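Side-chain contacts in protein translation factor SUI1 homolog (Pyrococcus horikoshii, PDB 5ZCY), which probably takes part in the initiation of translation as the archaeal counterpart of eIF1, with a likely role in binding mRNA: residues 48-51 / 52-55; 80-83 / 84-88. One frame throughout, in Å; residues are numbered along the deposited sequence.

Contact 1: 48-51 / 52-55; sequences FDLE and EIAK
The carboxylates of Asp49 and Glu52 stand close together on the first turn of a helix, their planes turned 58° apart and the two side chains crossing at about a right angle. Asp49 OD2 and Glu52 OE1 are 4.0 Å apart, a pair of like charges. A water donates to both of these oxygens, 2.7 Å from Asp49 OD2. A second water donates to Glu52 OE1 and accepts from Asp49 N. The first water, donating to both carboxylates, would probably ease their repulsion; the second ties Glu52 to the Asp49 backbone. The other oxygen of Asp49 turns to the backbone: OD1 accepts a weak bond of 3.3 Å from Glu52 N. Asp49 is thus the N-cap of the helix. Its CG lies anti to its own nitrogen (chi1 180°), which swings the carboxylate over toward Glu52, and OD2 comes 3.5 Å from Glu52 CB. The positive helix end probably helps to stabilise the charge of Asp49. Ile53 N bonds to Asp49 O at 3.1 Å. Ala54 N and Lys55 N bond in the same i to i+4 pattern to Leu50 O and Glu51 O. On the apolar side, Ile53 CD1 reaches back past Asp49 O to Phe48 CB, 4.0 Å away, with Leu50 CD2 more loosely alongside. Ile43 touches both Phe48 and Leu50. Leu50, Ile53 and Ala54 all rest on Ile72, so this start of helix 50-61 is laid against strand 71-75 of the mixed sheet, with Leu89 also touching Ile53.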
loop_
_atom_site.group_PDB
_atom_site.type_symbol
_atom_site.label_atom_id
_atom_site.label_comp_id
_atom_site.label_asym_id
_atom_site.label_seq_id
_atom_site.Cartn_x
_atom_site.Cartn_y
_atom_site.Cartn_z
ATOM N N PHE A 48 1.799 -6.158 12.039
ATOM C CA PHE A 48 2.474 -4.889 11.687
ATOM C C PHE A 48 1.586 -3.722 11.926
ATOM O O PHE A 48 0.412 -3.827 11.982
ATOM C CB PHE A 48 2.888 -4.933 10.187
ATOM C CG PHE A 48 3.649 -6.237 9.812
ATOM C CD1 PHE A 48 4.805 -6.526 10.443
ATOM C CD2 PHE A 48 3.197 -7.050 8.889
ATOM C CE1 PHE A 48 5.488 -7.705 10.179
ATOM C CE2 PHE A 48 3.912 -8.244 8.581
ATOM C CZ PHE A 48 5.014 -8.500 9.223
ATOM N N ASP A 49 2.234 -2.596 12.191
ATOM C CA ASP A 49 1.519 -1.331 12.523
ATOM C C ASP A 49 1.244 -0.606 11.198
ATOM O O ASP A 49 2.184 0.081 10.626
ATOM C CB ASP A 49 2.416 -0.475 13.397
ATOM C CG ASP A 49 1.824 0.802 13.782
ATOM O OD1 ASP A 49 0.742 1.188 13.309
ATOM O OD2 ASP A 49 2.445 1.484 14.612
ATOM N N LEU A 50 0.013 -0.729 10.688
ATOM C CA LEU A 50 -0.269 -0.087 9.428
ATOM C C LEU A 50 -0.172 1.416 9.490
ATOM O O LEU A 50 0.089 2.027 8.445
ATOM C CB LEU A 50 -1.650 -0.430 8.911
ATOM C CG LEU A 50 -1.908 -1.895 8.712
ATOM C CD1 LEU A 50 -3.264 -2.045 8.030
ATOM C CD2 LEU A 50 -0.802 -2.603 7.968
ATOM N N GLU A 51 -0.439 2.043 10.655
ATOM C CA GLU A 51 -0.275 3.507 10.779
ATOM C C GLU A 51 1.127 3.916 10.511
ATOM O O GLU A 51 1.426 4.908 9.851
ATOM C CB GLU A 51 -0.701 4.011 12.177
ATOM C CG GLU A 51 -2.166 3.904 12.487
ATOM C CD GLU A 51 -2.559 4.364 13.934
ATOM O OE1 GLU A 51 -1.780 4.219 14.867
ATOM O OE2 GLU A 51 -3.654 4.895 14.119
ATOM N N GLU A 52 2.067 3.132 11.053
ATOM C CA GLU A 52 3.431 3.434 10.857
ATOM C C GLU A 52 3.933 3.306 9.413
ATOM O O GLU A 52 4.696 4.109 8.913
ATOM C CB GLU A 52 4.287 2.550 11.877
ATOM C CG GLU A 52 5.692 2.678 11.804
ATOM C CD GLU A 52 6.539 1.759 12.766
ATOM O OE1 GLU A 52 6.122 0.609 13.203
ATOM O OE2 GLU A 52 7.677 2.240 12.786
ATOM N N ILE A 53 3.484 2.210 8.835
ATOM C CA ILE A 53 3.806 1.973 7.401
ATOM C C ILE A 53 3.181 3.059 6.555
ATOM O O ILE A 53 3.908 3.571 5.678
ATOM C CB ILE A 53 3.327 0.553 6.951
ATOM C CG1 ILE A 53 4.117 -0.493 7.765
ATOM C CG2 ILE A 53 3.513 0.387 5.445
ATOM C CD1 ILE A 53 3.610 -1.888 7.654
ATOM N N ALA A 54 1.963 3.458 6.849
ATOM C CA ALA A 54 1.364 4.583 6.120
ATOM C C ALA A 54 2.164 5.833 6.260
ATOM O O ALA A 54 2.381 6.521 5.249
ATOM C CB ALA A 54 -0.053 4.779 6.501
ATOM N N LYS A 55 2.598 6.130 7.479
ATOM C CA LYS A 55 3.410 7.359 7.678
ATOM C C LYS A 55 4.657 7.335 6.871
ATOM O O LYS A 55 5.082 8.346 6.285
ATOM C CB LYS A 55 3.592 7.506 9.207
ATOM C CG LYS A 55 4.485 8.614 9.718
ATOM C CD LYS A 55 4.847 8.430 11.227
ATOM C CE LYS A 55 5.772 7.224 11.441
ATOM N NZ LYS A 55 5.983 6.865 12.892
HETATM O O HOH W 1 4.843 0.808 15.740
HETATM O O HOH W 2 5.112 -1.859 11.926
#

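Contact 2: 80-83 / 84-88; sequences DRIK and KLLAE
Ile82 and Leu86 lie side by side, one helical turn apart and pointing the same way. Ile82 CG1 meets Leu86 CD1 at 3.9 Å, and Ile82 CD1 comes 4.1 Å from Leu86 CG. The isoleucine holds CG1 anti to its nitrogen (chi1 -164°), and a bend at chi2 brings CD1 back alongside the leucine. Arg81 and Leu85 form the next pair. Arg81 CB packs on Leu85 CD1, while the guanidinium NH2 ends 4.0 Å from Leu85 CD2, an oblique approach. Backbone bonds hold both pairs in step. Leu85 N gives its hydrogen to Arg81 O at 3.0 Å, and Leu86 N gives its own to Ile82 O at 2.9 Å. Ala87 N bonds to Lys83 O. At the start of the helix a water accepts from Lys84 N and donates weakly to Asp80 O. Farther out, Leu85 touches Leu57, Lys60 and Leu61 of helix 50-61. Ile82 packs on Val98 and Leu86 on Ile96, both of strand 96-98. Replacing Ile82 with an alanine would probably leave Leu86 CD1 without its neighbour and open a gap beside Val98. Glu88 makes a salt bridge to Lys60, a polar tie between the two helices. Helix 82-88 is thus amphipathic: Ile82, Leu85 and Leu86, spaced three and four apart along the first turns, form its apolar inner side and meet a helix and a strand. This is the packing of an alpha-beta sandwich, in which two helices cover the mixed sheet of the SUI1 domain.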
loop_
_atom_site.group_PDB
_atom_site.type_symbol
_atom_site.label_atom_id
_atom_site.label_comp_id
_atom_site.label_asym_id
_atom_site.label_seq_id
_atom_site.Cartn_x
_atom_site.Cartn_y
_atom_site.Cartn_z
ATOM N N ASP A 80 3.103 3.035 -9.654
ATOM C CA ASP A 80 4.388 3.018 -10.375
ATOM C C ASP A 80 5.555 2.723 -9.420
ATOM O O ASP A 80 6.561 2.171 -9.922
ATOM C CB ASP A 80 4.607 4.362 -11.033
ATOM C CG ASP A 80 4.336 5.537 -10.175
ATOM O OD1 ASP A 80 3.947 5.498 -9.004
ATOM O OD2 ASP A 80 4.686 6.665 -10.589
ATOM N N ARG A 81 5.450 3.097 -8.166
ATOM C CA ARG A 81 6.581 3.043 -7.265
ATOM C C ARG A 81 6.286 2.082 -6.079
ATOM O O ARG A 81 7.231 1.850 -5.305
ATOM C CB ARG A 81 6.910 4.352 -6.663
ATOM C CG ARG A 81 7.406 5.332 -7.725
ATOM C CD ARG A 81 7.639 6.697 -7.155
ATOM N NE ARG A 81 8.701 6.690 -6.150
ATOM C CZ ARG A 81 8.967 7.698 -5.294
ATOM N NH1 ARG A 81 8.264 8.823 -5.274
ATOM N NH2 ARG A 81 9.926 7.523 -4.416
ATOM N N ILE A 82 5.106 1.524 -5.899
ATOM C CA ILE A 82 4.735 0.880 -4.650
ATOM C C ILE A 82 5.522 -0.389 -4.404
ATOM O O ILE A 82 5.826 -0.652 -3.227
ATOM C CB ILE A 82 3.203 0.609 -4.596
ATOM C CG1 ILE A 82 2.732 0.305 -3.168
ATOM C CG2 ILE A 82 2.794 -0.470 -5.581
ATOM C CD1 ILE A 82 3.064 1.322 -2.162
ATOM N N LYS A 83 5.865 -1.165 -5.418
ATOM C CA LYS A 83 6.642 -2.411 -5.162
ATOM C C LYS A 83 8.008 -2.039 -4.634
ATOM O O LYS A 83 8.473 -2.664 -3.653
ATOM C CB LYS A 83 6.739 -3.323 -6.374
ATOM C CG LYS A 83 5.450 -3.954 -6.734
ATOM C CD LYS A 83 5.608 -5.139 -7.743
ATOM C CE LYS A 83 4.290 -5.630 -8.228
ATOM N NZ LYS A 83 4.404 -6.748 -9.200
ATOM N N LYS A 84 8.678 -1.039 -5.170
ATOM C CA LYS A 84 9.989 -0.608 -4.691
ATOM C C LYS A 84 9.835 -0.099 -3.308
ATOM O O LYS A 84 10.713 -0.400 -2.416
ATOM C CB LYS A 84 10.585 0.459 -5.613
ATOM C CG LYS A 84 11.811 1.158 -5.136
ATOM C CD LYS A 84 12.915 0.170 -4.931
ATOM C CE LYS A 84 14.222 0.894 -4.629
ATOM N NZ LYS A 84 15.207 -0.057 -4.072
ATOM N N LEU A 85 8.821 0.715 -3.007
ATOM C CA LEU A 85 8.745 1.306 -1.703
ATOM C C LEU A 85 8.449 0.253 -0.660
ATOM O O LEU A 85 8.988 0.322 0.457
ATOM C CB LEU A 85 7.718 2.407 -1.682
ATOM C CG LEU A 85 7.983 3.667 -2.544
ATOM C CD1 LEU A 85 6.774 4.568 -2.531
ATOM C CD2 LEU A 85 9.272 4.360 -2.125
ATOM N N LEU A 86 7.578 -0.696 -0.955
ATOM C CA LEU A 86 7.330 -1.773 0.030
ATOM C C LEU A 86 8.533 -2.666 0.178
ATOM O O LEU A 86 8.793 -3.149 1.330
ATOM C CB LEU A 86 6.087 -2.567 -0.333
ATOM C CG LEU A 86 4.786 -1.769 -0.156
ATOM C CD1 LEU A 86 3.550 -2.549 -0.685
ATOM C CD2 LEU A 86 4.528 -1.420 1.286
ATOM N N ALA A 87 9.291 -2.851 -0.875
ATOM C CA ALA A 87 10.586 -3.622 -0.729
ATOM C C ALA A 87 11.541 -2.894 0.085
ATOM O O ALA A 87 12.292 -3.617 0.871
ATOM C CB ALA A 87 11.143 -3.892 -2.124
ATOM N N GLU A 88 11.571 -1.569 0.141
ATOM C CA GLU A 88 12.445 -0.789 1.053
ATOM C C GLU A 88 12.041 -1.100 2.485
ATOM O O GLU A 88 12.862 -0.967 3.447
ATOM C CB GLU A 88 12.419 0.724 0.793
ATOM C CG GLU A 88 13.104 1.115 -0.491
ATOM C CD GLU A 88 12.872 2.572 -0.851
ATOM O OE1 GLU A 88 12.300 3.381 -0.090
ATOM O OE2 GLU A 88 13.318 2.898 -1.958
HETATM O O HOH W 3 8.019 -0.130 -7.953
#

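Contact 1 comes first along the chain and contact 2 follows it, both within the SUI1 domain. Their centres are 15 Å apart, and their nearest atoms, about 5 Å apart, do not touch. Contact 1 starts helix 50-61 and contact 2 lies on helix 82-88; strands 65-68 and 71-75 run between them in sequence. The later turns of helix 50-61 bring Leu57, Lys60 and Leu61 against helix 82-88, so one helix links the two sites. Contact 1 meets the sheet at strand 71-75, while contact 2 meets it at strand 96-98, one of its two edge strands within the chain. Each contact is local to its own helix, and the two helices lie against different parts of a single sheet in this small, one-chain factor.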